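Local coordinates for phosphoglycerate dehydrogenase (Lactobacillus plantarum, PDB 3EVT), which probably catalyses the NAD-dependent oxidation of 3-phosphoglycerate to 3-phosphohydroxypyruvate, the entry step of serine biosynthesis, at residues Ser108-Tyr113 against Ser133-Gln138; Gln139-Gly144 against Ala186-Thr191; Ala192-Asn197 against Gln220-Asn225; Thr205-Ser210 against Ala231-Ala236; Ala240-Gln245 against Trp266-Val271. All coordinates share one frame; numbering follows the deposited sequence.

Interaction 1: Ser108-Tyr113 against Ser133-Gln138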
# COMPACT_ATOMS: atom_id res chain seq x y z
N SER A 108 -8.32 3.04 6.62
CA SER A 108 -9.68 3.52 6.76
C SER A 108 -9.85 4.43 7.96
O SER A 108 -10.63 5.35 7.89
CB SER A 108 -10.70 2.40 6.79
OG SER A 108 -10.61 1.67 7.97
N VAL A 109 -9.07 4.20 9.03
CA VAL A 109 -8.97 5.11 10.16
C VAL A 109 -8.27 6.42 9.85
O VAL A 109 -8.92 7.43 9.91
CB VAL A 109 -8.37 4.45 11.40
CG1 VAL A 109 -7.87 5.53 12.44
CG2 VAL A 109 -9.41 3.51 12.03
N VAL A 110 -6.99 6.41 9.45
CA VAL A 110 -6.26 7.69 9.30
C VAL A 110 -6.72 8.52 8.10
O VAL A 110 -6.59 9.74 8.13
CB VAL A 110 -4.71 7.58 9.27
CG1 VAL A 110 -4.22 6.90 10.50
CG2 VAL A 110 -4.23 6.86 7.99
N ARG A 111 -7.23 7.88 7.05
CA ARG A 111 -7.77 8.67 5.91
C ARG A 111 -9.22 9.06 6.10
O ARG A 111 -9.81 9.75 5.25
CB ARG A 111 -7.52 7.98 4.55
CG ARG A 111 -6.04 7.58 4.33
CD ARG A 111 -5.09 8.79 4.50
NE ARG A 111 -5.43 9.87 3.60
CZ ARG A 111 -5.20 11.16 3.89
NH1 ARG A 111 -4.67 11.51 5.06
NH2 ARG A 111 -5.52 12.09 3.00
N GLY A 112 -9.78 8.70 7.26
CA GLY A 112 -11.07 9.25 7.66
C GLY A 112 -12.32 8.53 7.19
O GLY A 112 -13.45 9.05 7.35
N TYR A 113 -12.17 7.32 6.62
CA TYR A 113 -13.32 6.57 6.14
C TYR A 113 -14.19 6.14 7.27
O TYR A 113 -15.39 6.27 7.18
CB TYR A 113 -12.89 5.42 5.18
CG TYR A 113 -12.75 5.99 3.76
CD1 TYR A 113 -11.55 6.54 3.33
CD2 TYR A 113 -13.86 6.08 2.93
CE1 TYR A 113 -11.47 7.12 2.14
CE2 TYR A 113 -13.79 6.64 1.73
CZ TYR A 113 -12.60 7.18 1.34
OH TYR A 113 -12.53 7.78 0.10
N SER A 133 -4.52 11.77 8.74
CA SER A 133 -3.07 11.70 8.71
C SER A 133 -2.72 10.63 7.67
O SER A 133 -3.62 10.01 7.10
CB SER A 133 -2.55 11.37 10.13
OG SER A 133 -3.16 10.18 10.66
N THR A 134 -1.44 10.44 7.38
CA THR A 134 -1.04 9.46 6.38
C THR A 134 -0.24 8.34 7.06
O THR A 134 0.37 8.57 8.12
CB THR A 134 -0.13 10.10 5.27
OG1 THR A 134 0.99 10.71 5.88
CG2 THR A 134 -0.89 11.18 4.44
N LEU A 135 -0.22 7.15 6.46
CA LEU A 135 0.72 6.13 6.88
C LEU A 135 2.19 6.54 6.65
O LEU A 135 3.08 6.27 7.47
CB LEU A 135 0.44 4.79 6.18
CG LEU A 135 -0.97 4.21 6.46
CD1 LEU A 135 -1.11 2.85 5.86
CD2 LEU A 135 -1.24 4.16 7.90
N THR A 136 2.43 7.21 5.52
CA THR A 136 3.80 7.60 5.21
C THR A 136 4.35 8.40 6.39
O THR A 136 3.69 9.28 6.94
CB THR A 136 3.93 8.35 3.89
OG1 THR A 136 5.32 8.55 3.58
CG2 THR A 136 3.19 9.69 3.94
N GLY A 137 5.52 8.01 6.86
CA GLY A 137 6.12 8.77 7.94
C GLY A 137 5.80 8.27 9.34
O GLY A 137 6.39 8.76 10.27
N GLN A 138 4.88 7.31 9.50
CA GLN A 138 4.50 6.82 10.84
C GLN A 138 5.21 5.50 11.22
O GLN A 138 5.88 4.85 10.36
CB GLN A 138 2.96 6.76 11.01
CG GLN A 138 2.22 8.07 10.69
CD GLN A 138 0.82 8.20 11.39
OE1 GLN A 138 0.72 8.00 12.61
NE2 GLN A 138 -0.25 8.55 10.62
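Val110 and Arg111 meet Ser133 where helix 93-110 ends in a Schellman motif: Gly112, with positive phi, sends its N back to Val109 O, and Tyr113 N returns weakly to Ser108 O. The partner is the loop that leads into strand 139-143 of the NAD-binding domain. Val110 O, at the end of the helix, accepts from Ser133 N at 3.0 Å. Its side chain straddles the same residue. CB lies 3.3 Å from Ser133 OG, and CG1, anti to the carbonyl carbon (chi1 -56°), touches that hydroxyl too; this leaves CG2 between the backbone N and the carbonyl carbon, against Ser133 O. CG2 also reaches Leu135 CD2 at 4.0 Å, the two side chains crossing at about a right angle.

Arg111 adds a second bond to the same residue. Its chain bends at chi2 and chi3, and NH1 donates to Ser133 O at 2.7 Å; the oxygen lies in the guanidinium plane, but NH1 stands well above the carbonyl plane. Thr134 CG2 covers one face of the guanidinium, and NE bonds Ser101 OG of the second subunit. An alanine here would probably leave Ser133 O without its charged donor and Ser101 of the second subunit without its mate, setting the loop freer to shift at the dimer interface. Beyond, Leu135 to Gln138 make a type II turn, with Gly137 at its third position. Gln138 sends its amide back to the residues before the turn, NE2 donating to Thr134 O at 2.6 Å and, weakly, to Ser133 OG at 3.3 Å.

Interaction 2: Gln139-Gly144 against Ala186-Thr191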
# COMPACT_ATOMS: atom_id res chain seq x y z
N GLN A 139 5.13 5.14 12.51
CA GLN A 139 5.80 3.95 13.02
C GLN A 139 4.82 2.83 13.23
O GLN A 139 3.80 2.98 13.89
CB GLN A 139 6.46 4.17 14.38
CG GLN A 139 7.22 5.42 14.51
CD GLN A 139 8.64 5.24 14.10
OE1 GLN A 139 9.32 6.20 13.68
NE2 GLN A 139 9.12 3.99 14.19
N LEU A 140 5.16 1.69 12.66
CA LEU A 140 4.42 0.47 12.82
C LEU A 140 5.28 -0.50 13.67
O LEU A 140 6.38 -0.87 13.28
CB LEU A 140 4.16 -0.12 11.44
CG LEU A 140 3.51 -1.50 11.37
CD1 LEU A 140 2.19 -1.45 12.11
CD2 LEU A 140 3.31 -2.01 9.92
N LEU A 141 4.74 -0.93 14.80
CA LEU A 141 5.33 -1.98 15.61
C LEU A 141 4.58 -3.31 15.43
O LEU A 141 3.38 -3.43 15.76
CB LEU A 141 5.32 -1.51 17.08
CG LEU A 141 5.85 -2.57 18.09
CD1 LEU A 141 7.32 -2.98 17.79
CD2 LEU A 141 5.71 -2.01 19.50
N ILE A 142 5.25 -4.33 14.90
CA ILE A 142 4.61 -5.67 14.72
C ILE A 142 5.27 -6.74 15.61
O ILE A 142 6.48 -6.92 15.58
CB ILE A 142 4.73 -6.18 13.24
CG1 ILE A 142 4.35 -5.07 12.22
CG2 ILE A 142 3.93 -7.52 13.01
CD1 ILE A 142 4.81 -5.40 10.73
N TYR A 143 4.45 -7.43 16.39
CA TYR A 143 4.82 -8.58 17.18
C TYR A 143 4.63 -9.83 16.36
O TYR A 143 3.49 -10.20 16.01
CB TYR A 143 3.93 -8.67 18.45
CG TYR A 143 4.23 -7.64 19.54
CD1 TYR A 143 4.84 -8.03 20.75
CD2 TYR A 143 3.86 -6.29 19.39
CE1 TYR A 143 5.09 -7.11 21.75
CE2 TYR A 143 4.11 -5.36 20.38
CZ TYR A 143 4.74 -5.79 21.58
OH TYR A 143 5.03 -4.89 22.58
N GLY A 144 5.75 -10.50 16.04
CA GLY A 144 5.71 -11.63 15.14
C GLY A 144 6.41 -11.28 13.85
O GLY A 144 5.88 -10.51 13.03
N ALA A 186 10.05 -1.49 25.38
CA ALA A 186 9.59 -0.24 25.97
C ALA A 186 9.77 0.96 25.03
O ALA A 186 8.91 1.82 24.97
CB ALA A 186 10.26 0.03 27.30
N ASP A 187 10.89 1.05 24.32
CA ASP A 187 11.13 2.23 23.49
C ASP A 187 10.22 2.27 22.26
O ASP A 187 9.68 3.33 21.90
CB ASP A 187 12.57 2.30 23.09
CG ASP A 187 13.47 2.71 24.25
OD1 ASP A 187 13.11 3.67 24.97
OD2 ASP A 187 14.53 2.10 24.41
N ALA A 188 10.08 1.12 21.61
CA ALA A 188 9.25 0.94 20.44
C ALA A 188 7.80 1.22 20.76
O ALA A 188 7.11 1.90 20.00
CB ALA A 188 9.41 -0.44 19.92
N LEU A 189 7.36 0.74 21.92
CA LEU A 189 6.02 1.07 22.45
C LEU A 189 5.77 2.54 22.70
O LEU A 189 4.62 2.99 22.60
CB LEU A 189 5.74 0.33 23.77
CG LEU A 189 5.55 -1.16 23.62
CD1 LEU A 189 5.84 -1.85 24.94
CD2 LEU A 189 4.13 -1.47 23.06
N ALA A 190 6.81 3.28 23.12
CA ALA A 190 6.68 4.75 23.33
C ALA A 190 6.53 5.54 22.02
O ALA A 190 5.78 6.51 21.95
CB ALA A 190 7.85 5.31 24.20
N THR A 191 7.25 5.14 20.97
CA THR A 191 7.13 5.86 19.69
C THR A 191 6.13 5.27 18.64
O THR A 191 5.88 5.90 17.60
CB THR A 191 8.49 5.98 19.04
OG1 THR A 191 9.00 4.66 18.83
CG2 THR A 191 9.48 6.73 19.99
O HOH W 1 7.79 2.80 16.92
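Strand 139-143 and helix 186-191 pass each other with their axes 8.7 Å apart at the closest and their N-to-C directions 136° apart, about midway between perpendicular and antiparallel. Leu141 faces Ala188 and Gln139 faces Thr191; no direct hydrogen bond joins the two segments. Leu141 carries the apolar part. With CG anti to its backbone N (chi1 176°), it forks toward the helix: CD1 lies 3.9 Å from Ala188 CB, and CD2 lies 3.9 Å from Leu189 CD2. The short alanine side chain lets the strand leucine come in close to the helix backbone, near Leu189 N.

This is helix-on-sheet packing of a Rossmann fold. The helix lies over a face of the parallel sheet and leads straight into strand 194-197, the neighbour of 139-143. The strand ends at Tyr143, and Gly144 after it begins a GxGxxG-like turn, consistent with a dinucleotide-binding loop. Just before that turn Tyr143 crosses Leu189 at about a right angle, its phenol OH 3.6 Å from Leu189 CD2; its ring meets Phe209 edge-to-face.

At the start of the strand the contact turns polar. Gln139 has CG anti to the carbonyl carbon (chi1 -44°), 3.4 Å from Thr191 O, and the chain then bends at chi2 on its way to the amide, which a water bridges to the last turn of the helix. That water donates to Ala188 O at 3.3 Å, pairs with Thr191 OG1 at 2.9 Å, and takes a weak bond from Gln139 NE2 at 3.3 Å.

Interaction 3: Ala192-Asn197 against Gln220-Asn225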
# COMPACT_ATOMS: atom_id res chain seq x y z
N ALA A 192 5.55 4.08 18.89
CA ALA A 192 4.56 3.48 17.95
C ALA A 192 3.32 4.31 17.61
O ALA A 192 2.59 4.75 18.49
CB ALA A 192 4.14 2.08 18.42
N ASN A 193 3.05 4.50 16.32
CA ASN A 193 1.72 4.95 15.97
C ASN A 193 0.71 3.78 15.82
O ASN A 193 -0.49 3.94 16.10
CB ASN A 193 1.75 5.89 14.76
CG ASN A 193 2.79 7.00 14.93
OD1 ASN A 193 3.93 6.92 14.44
ND2 ASN A 193 2.43 7.99 15.70
N PHE A 194 1.19 2.59 15.44
CA PHE A 194 0.30 1.41 15.25
C PHE A 194 1.02 0.19 15.81
O PHE A 194 2.24 -0.01 15.59
CB PHE A 194 0.00 1.16 13.75
CG PHE A 194 -0.56 2.37 13.03
CD1 PHE A 194 -1.95 2.52 12.87
CD2 PHE A 194 0.27 3.34 12.54
CE1 PHE A 194 -2.47 3.60 12.24
CE2 PHE A 194 -0.25 4.44 11.90
CZ PHE A 194 -1.62 4.59 11.76
N ILE A 195 0.26 -0.59 16.56
CA ILE A 195 0.76 -1.83 17.12
C ILE A 195 -0.08 -2.99 16.57
O ILE A 195 -1.28 -3.02 16.70
CB ILE A 195 0.66 -1.84 18.65
CG1 ILE A 195 1.52 -0.69 19.23
CG2 ILE A 195 1.00 -3.23 19.18
CD1 ILE A 195 1.31 -0.38 20.74
N VAL A 196 0.60 -3.93 15.95
CA VAL A 196 -0.05 -5.05 15.35
C VAL A 196 0.38 -6.33 16.07
O VAL A 196 1.56 -6.64 16.17
CB VAL A 196 0.23 -5.11 13.80
CG1 VAL A 196 -0.35 -6.41 13.16
CG2 VAL A 196 -0.39 -3.79 13.10
N ASN A 197 -0.60 -7.07 16.58
CA ASN A 197 -0.32 -8.41 17.06
C ASN A 197 -0.52 -9.44 15.97
O ASN A 197 -1.61 -9.58 15.50
CB ASN A 197 -1.23 -8.81 18.22
CG ASN A 197 -0.91 -10.23 18.68
OD1 ASN A 197 0.26 -10.55 18.79
ND2 ASN A 197 -1.91 -11.09 18.82
N GLN A 220 -0.52 7.57 21.71
CA GLN A 220 -1.91 7.11 21.61
C GLN A 220 -2.14 6.27 20.32
O GLN A 220 -2.96 6.64 19.43
CB GLN A 220 -2.88 8.27 21.74
CG GLN A 220 -2.49 9.26 22.85
CD GLN A 220 -3.51 10.41 23.07
OE1 GLN A 220 -4.44 10.62 22.28
NE2 GLN A 220 -3.33 11.14 24.16
N PRO A 221 -1.44 5.13 20.24
CA PRO A 221 -1.45 4.36 18.98
C PRO A 221 -2.75 3.58 18.73
O PRO A 221 -3.62 3.50 19.59
CB PRO A 221 -0.28 3.39 19.16
CG PRO A 221 -0.38 3.07 20.66
CD PRO A 221 -0.77 4.41 21.33
N MET A 222 -2.89 3.05 17.52
CA MET A 222 -4.02 2.20 17.18
C MET A 222 -3.57 0.72 17.39
O MET A 222 -2.44 0.33 17.02
CB MET A 222 -4.44 2.50 15.72
CG MET A 222 -5.54 1.57 15.14
SD MET A 222 -6.02 1.95 13.43
CE MET A 222 -7.34 0.74 13.33
N LEU A 223 -4.42 -0.10 18.02
CA LEU A 223 -4.04 -1.48 18.26
C LEU A 223 -4.76 -2.38 17.28
O LEU A 223 -5.97 -2.22 17.10
CB LEU A 223 -4.37 -1.93 19.70
CG LEU A 223 -4.12 -3.44 19.93
CD1 LEU A 223 -2.60 -3.74 20.03
CD2 LEU A 223 -4.82 -3.86 21.20
N ILE A 224 -4.03 -3.30 16.64
CA ILE A 224 -4.68 -4.20 15.70
C ILE A 224 -4.36 -5.63 16.04
O ILE A 224 -3.19 -5.98 16.15
CB ILE A 224 -4.27 -3.90 14.23
CG1 ILE A 224 -4.70 -2.46 13.85
CG2 ILE A 224 -4.93 -4.96 13.29
CD1 ILE A 224 -3.77 -1.77 13.00
N ASN A 225 -5.38 -6.47 16.18
CA ASN A 225 -5.13 -7.88 16.54
C ASN A 225 -5.52 -8.84 15.43
O ASN A 225 -6.69 -9.02 15.12
CB ASN A 225 -5.87 -8.30 17.84
CG ASN A 225 -5.35 -9.63 18.37
OD1 ASN A 225 -4.40 -10.19 17.81
ND2 ASN A 225 -5.96 -10.14 19.44
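Phe194 to Asn197 pair in parallel register with Met222 to Asn225, the axes 4.8 Å apart and 14° from parallel. The backbone bonds alternate up the ladder: Met222 N to Asn193 O, Ile195 N to Met222 O at 2.9 Å, Ile224 N to Ile195 O, and Asn197 N to Ile224 O at 2.8 Å. The last three run nearly along the C=O axis, and CA-H...O contacts from Phe194, Leu223 and Val196 accompany them.

Both faces of this part are tightly packed. On one, Phe194 CD1 lies 3.8 Å from Met222 CB, and the sulfur of the extended methionine sits at the edge of the ring, 5.3 Å from its centroid, a Met-aromatic contact; Val196 CG2 meets Ile224 CD1. On the other, Ile195 spreads two branches, CG2 to Leu223 CD1 at 3.7 Å and CD1 to Pro221 CG. Here also the two asparagine side chains lie side by side, each with CG anti to its backbone N, and Asn197 ND2 donates to Asn225 OD1 at 2.8 Å from above its carbonyl plane. Asn225 OD1 also takes Gly227 N, and Asn197 OD1 takes Leu199 N, so the pair ties both strand ends to the loops that follow.

At the opposite end Pro221 still packs closely, its CB 3.1 Å from Asn193 O, but Gln220 is exposed and the Asn193 side chain turns from the partner to give OD1 to Gln139 N. The pair is one beta-alpha-beta unit with helix 211-215, bordered by strands 139-143 and 248-251, while helix 93-110 covers Phe194, Val196 and Ile224.

Interaction 4: Thr205-Ser210 against Ala231-Ala236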
# COMPACT_ATOMS: atom_id res chain seq x y z
N THR A 205 2.21 -15.38 26.16
CA THR A 205 1.75 -14.26 25.36
C THR A 205 0.25 -14.14 25.52
O THR A 205 -0.41 -13.49 24.72
CB THR A 205 2.10 -14.42 23.89
OG1 THR A 205 1.49 -15.62 23.38
CG2 THR A 205 3.63 -14.51 23.70
N HIS A 206 -0.27 -14.75 26.57
CA HIS A 206 -1.68 -14.65 26.91
C HIS A 206 -1.84 -13.35 27.68
O HIS A 206 -1.04 -13.06 28.58
CB HIS A 206 -2.15 -15.87 27.74
CG HIS A 206 -3.57 -15.76 28.23
ND1 HIS A 206 -3.91 -15.01 29.35
CD2 HIS A 206 -4.73 -16.28 27.76
CE1 HIS A 206 -5.22 -15.08 29.54
NE2 HIS A 206 -5.74 -15.84 28.58
N HIS A 207 -2.86 -12.56 27.30
CA HIS A 207 -3.04 -11.21 27.84
C HIS A 207 -1.75 -10.36 27.82
O HIS A 207 -1.49 -9.57 28.73
CB HIS A 207 -3.67 -11.26 29.25
CG HIS A 207 -5.13 -11.63 29.23
ND1 HIS A 207 -5.98 -11.37 30.28
CD2 HIS A 207 -5.90 -12.21 28.26
CE1 HIS A 207 -7.20 -11.79 29.98
NE2 HIS A 207 -7.18 -12.30 28.76
N LEU A 208 -0.95 -10.57 26.78
CA LEU A 208 0.26 -9.77 26.57
C LEU A 208 -0.15 -8.32 26.33
O LEU A 208 0.46 -7.38 26.84
CB LEU A 208 1.03 -10.33 25.36
CG LEU A 208 2.23 -9.45 25.02
CD1 LEU A 208 2.99 -9.25 26.28
CD2 LEU A 208 3.09 -10.05 23.95
N PHE A 209 -1.23 -8.14 25.57
CA PHE A 209 -1.80 -6.80 25.37
C PHE A 209 -2.78 -6.43 26.48
O PHE A 209 -3.98 -6.71 26.45
CB PHE A 209 -2.34 -6.68 23.92
CG PHE A 209 -1.28 -6.99 22.90
CD1 PHE A 209 -0.43 -5.99 22.42
CD2 PHE A 209 -1.05 -8.31 22.50
CE1 PHE A 209 0.62 -6.28 21.51
CE2 PHE A 209 -0.01 -8.62 21.62
CZ PHE A 209 0.84 -7.58 21.11
N SER A 210 -2.22 -5.79 27.50
CA SER A 210 -2.99 -5.51 28.68
C SER A 210 -2.45 -4.26 29.38
O SER A 210 -1.67 -3.49 28.77
CB SER A 210 -2.94 -6.74 29.61
OG SER A 210 -3.99 -6.70 30.57
N ALA A 231 -4.75 -12.90 23.28
CA ALA A 231 -3.52 -12.12 23.41
C ALA A 231 -3.86 -10.79 24.06
O ALA A 231 -3.02 -10.17 24.66
CB ALA A 231 -2.88 -11.90 22.03
N VAL A 232 -5.12 -10.40 23.91
CA VAL A 232 -5.61 -9.10 24.28
C VAL A 232 -6.66 -9.19 25.38
O VAL A 232 -7.69 -9.86 25.27
CB VAL A 232 -6.23 -8.40 23.04
CG1 VAL A 232 -7.00 -7.12 23.40
CG2 VAL A 232 -5.17 -8.18 21.94
N ASP A 233 -6.38 -8.47 26.46
CA ASP A 233 -7.27 -8.34 27.59
C ASP A 233 -8.35 -7.32 27.22
O ASP A 233 -8.10 -6.10 27.11
CB ASP A 233 -6.43 -7.89 28.78
CG ASP A 233 -7.23 -7.77 30.06
OD1 ASP A 233 -8.43 -7.44 29.99
OD2 ASP A 233 -6.62 -7.95 31.15
N THR A 234 -9.56 -7.83 27.04
CA THR A 234 -10.67 -7.05 26.53
C THR A 234 -11.00 -5.90 27.48
O THR A 234 -11.33 -4.79 27.06
CB THR A 234 -11.93 -7.95 26.40
OG1 THR A 234 -11.81 -8.81 25.25
CG2 THR A 234 -13.13 -7.10 26.21
N THR A 235 -10.88 -6.17 28.77
CA THR A 235 -11.18 -5.15 29.76
C THR A 235 -10.16 -4.01 29.79
O THR A 235 -10.55 -2.83 29.69
CB THR A 235 -11.33 -5.78 31.17
OG1 THR A 235 -12.51 -6.58 31.15
CG2 THR A 235 -11.45 -4.69 32.23
N ALA A 236 -8.89 -4.38 29.86
CA ALA A 236 -7.79 -3.42 29.78
C ALA A 236 -7.91 -2.57 28.51
O ALA A 236 -7.75 -1.33 28.55
CB ALA A 236 -6.47 -4.14 29.82
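Asp233 is held by both carboxylate oxygens, one from across the contact and one from its own helix. Ser210 OG donates to OD2 at 3.0 Å, from above the carboxylate plane, while OD1 takes Ala236 N at 3.1 Å and, weakly, Thr235 N. This is an N-cap of helix 234-242. CG anti to the backbone N (chi1 -177°) directs the carboxylate to where the cap forms. The same residue serves His207: Asp233 CB lies 4.0 Å from the centroid of the imidazole, over one face, in a CH-pi contact, while His206 CE1 lies over the opposite face. The ring's NE2 bonds Glu255, which fixes its turn further.

Behind this polar end the backbones bridge once, at Phe209 and Val232. Phe209 N donates to Ala231 O at 2.9 Å and Asp233 N returns to Phe209 O at 3.0 Å. Apolar groups flank the bridge, Phe209 CB meeting Val232 CG2 at 3.8 Å, and Phe209 CD2 touching Ala231 CB at 4.1 Å. The contact thus ties the loop after strand 194-197 to the one after strand 222-225, both at the C-terminal edge of the parallel Rossmann sheet.

An alanine in place of Asp233 would probably leave Ser210 OG without its acceptor and the first turn of the helix uncapped, although its CB would still lie over His207. With a hydroxyl, the helix amides and the helix dipole all turned to the carboxylate, its negative charge is likely to be stabilised, and the helix start is fixed to the 205-210 loop.

Interaction 5: Ala240-Gln245 against Trp266-Val271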
# COMPACT_ATOMS: atom_id res chain seq x y z
N ALA A 240 -8.06 1.32 28.37
CA ALA A 240 -7.00 2.08 27.64
C ALA A 240 -7.57 3.06 26.61
O ALA A 240 -7.03 4.15 26.43
CB ALA A 240 -6.05 1.15 26.95
N LEU A 241 -8.64 2.65 25.93
CA LEU A 241 -9.37 3.53 25.03
C LEU A 241 -10.14 4.57 25.80
O LEU A 241 -10.21 5.72 25.40
CB LEU A 241 -10.33 2.71 24.17
CG LEU A 241 -9.64 1.76 23.17
CD1 LEU A 241 -10.57 0.62 22.71
CD2 LEU A 241 -9.04 2.56 21.96
N ASP A 242 -10.70 4.19 26.92
CA ASP A 242 -11.39 5.17 27.75
C ASP A 242 -10.47 6.30 28.18
O ASP A 242 -10.86 7.47 28.11
CB ASP A 242 -12.06 4.51 28.96
CG ASP A 242 -13.36 3.85 28.58
OD1 ASP A 242 -13.87 4.14 27.48
OD2 ASP A 242 -13.85 3.03 29.37
N HIS A 243 -9.25 5.96 28.60
CA HIS A 243 -8.27 6.98 29.05
C HIS A 243 -7.32 7.47 27.96
O HIS A 243 -6.23 7.97 28.27
CB HIS A 243 -7.46 6.43 30.23
CG HIS A 243 -8.30 5.91 31.35
ND1 HIS A 243 -7.87 4.91 32.20
CD2 HIS A 243 -9.55 6.23 31.75
CE1 HIS A 243 -8.83 4.65 33.08
NE2 HIS A 243 -9.86 5.43 32.82
N HIS A 244 -7.70 7.29 26.69
CA HIS A 244 -6.92 7.73 25.56
C HIS A 244 -5.49 7.31 25.62
O HIS A 244 -4.61 8.08 25.23
CB HIS A 244 -6.94 9.25 25.49
CG HIS A 244 -8.32 9.80 25.66
ND1 HIS A 244 -9.29 9.65 24.70
CD2 HIS A 244 -8.90 10.46 26.69
CE1 HIS A 244 -10.41 10.22 25.11
NE2 HIS A 244 -10.21 10.70 26.32
N GLN A 245 -5.22 6.12 26.14
CA GLN A 245 -3.88 5.54 26.04
C GLN A 245 -3.75 4.95 24.63
O GLN A 245 -2.64 4.73 24.12
CB GLN A 245 -3.68 4.45 27.10
CG GLN A 245 -2.95 4.91 28.36
CD GLN A 245 -3.17 3.98 29.59
OE1 GLN A 245 -4.17 3.23 29.67
NE2 GLN A 245 -2.24 4.04 30.55
N TRP A 266 -18.84 -4.44 20.78
CA TRP A 266 -19.59 -4.09 19.56
C TRP A 266 -20.16 -2.67 19.55
O TRP A 266 -20.29 -2.07 18.49
CB TRP A 266 -20.79 -5.00 19.34
CG TRP A 266 -20.54 -6.47 19.00
CD1 TRP A 266 -20.68 -7.54 19.84
CD2 TRP A 266 -20.20 -7.02 17.70
NE1 TRP A 266 -20.44 -8.71 19.15
CE2 TRP A 266 -20.15 -8.42 17.84
CE3 TRP A 266 -19.96 -6.46 16.44
CZ2 TRP A 266 -19.85 -9.28 16.77
CZ3 TRP A 266 -19.66 -7.31 15.37
CH2 TRP A 266 -19.58 -8.71 15.56
N GLN A 267 -20.58 -2.18 20.72
CA GLN A 267 -21.23 -0.87 20.81
C GLN A 267 -20.27 0.29 20.75
O GLN A 267 -20.73 1.41 20.67
CB GLN A 267 -22.05 -0.71 22.12
CG GLN A 267 -22.26 -1.98 22.91
CD GLN A 267 -23.46 -2.79 22.41
OE1 GLN A 267 -24.33 -2.24 21.70
NE2 GLN A 267 -23.50 -4.10 22.75
N ARG A 268 -18.95 0.05 20.80
CA ARG A 268 -17.98 1.16 20.69
C ARG A 268 -17.85 1.67 19.23
O ARG A 268 -17.94 0.88 18.27
CB ARG A 268 -16.63 0.73 21.22
CG ARG A 268 -16.67 -0.27 22.42
CD ARG A 268 -16.09 0.27 23.72
NE ARG A 268 -15.07 1.33 23.59
CZ ARG A 268 -14.56 2.01 24.63
NH1 ARG A 268 -13.66 2.97 24.45
NH2 ARG A 268 -14.94 1.72 25.88
N ASP A 269 -17.66 2.99 19.07
CA ASP A 269 -17.30 3.58 17.78
C ASP A 269 -15.78 3.57 17.52
O ASP A 269 -15.34 3.98 16.46
CB ASP A 269 -17.82 5.01 17.69
CG ASP A 269 -19.33 5.06 17.45
OD1 ASP A 269 -19.93 4.00 17.13
OD2 ASP A 269 -19.92 6.16 17.54
N ASP A 270 -15.01 3.08 18.47
CA ASP A 270 -13.56 3.16 18.38
C ASP A 270 -12.93 1.77 18.33
O ASP A 270 -11.71 1.63 18.52
CB ASP A 270 -12.96 3.98 19.55
CG ASP A 270 -13.26 3.36 20.91
OD1 ASP A 270 -13.94 2.32 20.97
OD2 ASP A 270 -12.83 3.94 21.94
N VAL A 271 -13.76 0.75 18.09
CA VAL A 271 -13.24 -0.60 17.91
C VAL A 271 -13.90 -1.17 16.66
O VAL A 271 -15.13 -1.10 16.54
CB VAL A 271 -13.49 -1.52 19.14
CG1 VAL A 271 -12.91 -2.91 18.93
CG2 VAL A 271 -12.89 -0.91 20.37
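The Arg268 guanidinium has a carboxylate at each of two edges, Asp242 CG and Asp270 CG both lying in its plane, while Leu241 CB approaches it obliquely, 3.4 Å from NH1. Asp270 is gripped side-on: NE reaches OD1 at 3.0 Å and NH1 reaches OD2 at 2.8 Å, each on a syn lone pair. Asp242 is gripped end-on and more loosely, with NH2 at 3.1 Å and NH1 at 3.3 Å both meeting OD1 from the same face of a carboxylate turned 33° from the guanidinium. The arginine chain bends at chi2 and chi3 to reach both. Asp270 CG stands between its backbone N and carbonyl carbon (chi1 61°). Its OD2 lies 3.6 Å from Leu241 CB. Deeper in, Leu241 CD1 meets Val271 CG2 at 3.6 Å, at about a right angle.

The contact joins the end of helix 234-242, closed by a Schellman motif at His244, to the loop before strand 271-273, an outermost strand of the NAD-binding domain's sheet within this chain. The second subunit lies against that loop, its Arg121 pairing with Asp269. One arginine charge between two aspartates would probably offset their mutual repulsion, so the network likely depends on Arg268.

Overall arrangement
Interactions 2 and 3 form the buried core and share one parallel sheet: strands 139-143 and 194-197 are neighbours in it, and their contacts are mainly apolar apart from the backbone ladder, an asparagine pair and a bridging water. Interaction 4 lies at the ends of the strands of interaction 3, touching it through Asn197 and Asn225, and Tyr143 of interaction 2 through Phe209; its polar cap starts helix 234-242. Interactions 4 and 5 use the two ends of that helix, a capped start and an end held by salt bridges. Interactions 1, 4 and 5 are partly buried; 1 and 5 also touch the second subunit, with arginines as their main polar donors.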